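Local coordinates for protein deseasin MCP-01 (Pseudoalteromonas sp., PDB 3VV3) that degrades collagen as a bacterial serine protease of the subtilisin family, cleaving peptide bonds with its catalytic domain, at the calcium ion site. Residues are numbered along the deposited sequence; one frame, centred on the assembly and turned at random.

The calcium ion site. Residues 70-78, 85. With CA (calcium ion), chain B.
A calcium-binding loop wraps residues 70-78 around one ion, and Asp85, from further along the chain, closes the cage. The ion is poorly ordered; the ligands seen include carboxylate oxygens of Glu70, Asp74 and Asp85 and the carbonyls of Ile71 and Ile76, near square pyramidal, with the Asn78 amide facing the position opposite Asp85 OD1 and waters possibly unseen. Glu70 binds through one oxygen, OE1 to CA at 2.3 Å; its chain is bent at chi2 (-77°), which turns OE1 onto the ion. Across the ion from it, Asp74 OD1 bonds to CA at 2.4 Å, while OD2 stays 3.9 Å from CA, so this carboxylate is also monodentate. Its CG sits in the crowded position between backbone N and carbonyl carbon (chi1 76°). There OD1 also takes the N-H of Ile76, N to OD1 3.0 Å, from above the carboxylate plane. Asp85 divides its work: OD1 holds CA at 2.4 Å, and OD2 uses its syn lone pair to accept the N-H of Gly75, N to OD2 3.0 Å, tying the turn to the incoming segment. The carbonyl oxygens of Ile71 and Ile76 bind from opposite sides of the ion. Asn78 is modelled with ND2 nearest the ion, but an amide nitrogen is an unlikely calcium ligand; flipped, with OD1 inward, it would probably supply a sixth oxygen and make the shell roughly octahedral. An alanine at Asp74 would remove both a metal oxygen and the acceptor for Ile76 N, and would probably loosen the turn and weaken calcium binding. The site lies in the long loop between the 3-10 helix 61-63 and strand 89-91, projecting from the edge of the alpha/beta catalytic domain, where calcium probably stiffens it.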
loop_
_atom_site.group_PDB
_atom_site.type_symbol
_atom_site.label_atom_id
_atom_site.label_comp_id
_atom_site.label_asym_id
_atom_site.label_seq_id
_atom_site.Cartn_x
_atom_site.Cartn_y
_atom_site.Cartn_z
ATOM N N GLU A 70 22.063 15.419 21.731
ATOM C CA GLU A 70 22.881 14.251 21.424
ATOM C C GLU A 70 24.199 14.599 20.753
ATOM O O GLU A 70 24.240 15.356 19.773
ATOM C CB GLU A 70 22.121 13.267 20.520
ATOM C CG GLU A 70 21.277 12.239 21.269
ATOM C CD GLU A 70 22.109 11.121 21.861
ATOM O OE1 GLU A 70 23.292 11.015 21.500
ATOM O OE2 GLU A 70 21.590 10.335 22.666
ATOM N N ILE A 71 25.276 14.036 21.287
ATOM C CA ILE A 71 26.553 14.013 20.592
ATOM C C ILE A 71 26.538 12.804 19.673
ATOM O O ILE A 71 26.415 11.675 20.132
ATOM C CB ILE A 71 27.720 13.867 21.586
ATOM C CG1 ILE A 71 27.730 15.054 22.553
ATOM C CG2 ILE A 71 29.034 13.734 20.840
ATOM C CD1 ILE A 71 28.903 15.047 23.530
ATOM N N ALA A 72 26.647 13.025 18.369
ATOM C CA ALA A 72 26.558 11.916 17.433
ATOM C C ALA A 72 27.717 10.946 17.611
ATOM O O ALA A 72 28.861 11.355 17.812
ATOM C CB ALA A 72 26.507 12.425 15.993
ATOM N N GLY A 73 27.400 9.658 17.549
ATOM C CA GLY A 73 28.402 8.621 17.390
ATOM C C GLY A 73 29.295 8.308 18.575
ATOM O O GLY A 73 30.275 7.578 18.419
ATOM N N ASP A 74 28.977 8.839 19.754
ATOM C CA ASP A 74 29.811 8.554 20.926
ATOM C C ASP A 74 29.330 7.342 21.740
ATOM O O ASP A 74 29.973 6.944 22.714
ATOM C CB ASP A 74 30.009 9.801 21.803
ATOM C CG ASP A 74 28.787 10.144 22.631
ATOM O OD1 ASP A 74 27.707 9.580 22.369
ATOM O OD2 ASP A 74 28.908 10.982 23.547
ATOM N N GLY A 75 28.218 6.740 21.324
ATOM C CA GLY A 75 27.736 5.527 21.959
ATOM C C GLY A 75 27.076 5.770 23.303
ATOM O O GLY A 75 26.780 4.829 24.038
ATOM N N ILE A 76 26.841 7.039 23.611
ATOM C CA ILE A 76 26.230 7.443 24.869
ATOM C C ILE A 76 24.886 8.111 24.601
ATOM O O ILE A 76 24.742 8.882 23.649
ATOM C CB ILE A 76 27.138 8.438 25.619
ATOM C CG1 ILE A 76 28.479 7.768 25.946
ATOM C CG2 ILE A 76 26.448 8.971 26.883
ATOM C CD1 ILE A 76 29.488 8.715 26.564
ATOM N N ASP A 77 23.907 7.804 25.442
ATOM C CA ASP A 77 22.617 8.497 25.447
ATOM C C ASP A 77 22.765 9.834 26.187
ATOM O O ASP A 77 22.376 9.939 27.349
ATOM C CB ASP A 77 21.581 7.592 26.144
ATOM C CG ASP A 77 20.227 8.261 26.341
ATOM O OD1 ASP A 77 19.971 9.308 25.721
ATOM O OD2 ASP A 77 19.423 7.742 27.146
ATOM N N ASN A 78 23.304 10.860 25.516
ATOM C CA ASN A 78 23.723 12.083 26.232
ATOM C C ASN A 78 22.577 12.835 26.883
ATOM O O ASN A 78 22.748 13.415 27.960
ATOM C CB ASN A 78 24.511 13.055 25.343
ATOM C CG ASN A 78 25.661 12.393 24.629
ATOM O OD1 ASN A 78 26.786 12.280 25.153
ATOM N ND2 ASN A 78 25.395 11.954 23.420
ATOM N N ASP A 85 22.425 7.865 20.825
ATOM C CA ASP A 85 22.819 8.451 19.547
ATOM C C ASP A 85 21.618 8.700 18.628
ATOM O O ASP A 85 21.735 8.580 17.405
ATOM C CB ASP A 85 23.873 7.570 18.843
ATOM C CG ASP A 85 25.240 7.625 19.524
ATOM O OD1 ASP A 85 25.412 8.460 20.427
ATOM O OD2 ASP A 85 26.143 6.847 19.163
HETATM CA CA CA B . 25.466 10.361 21.880
#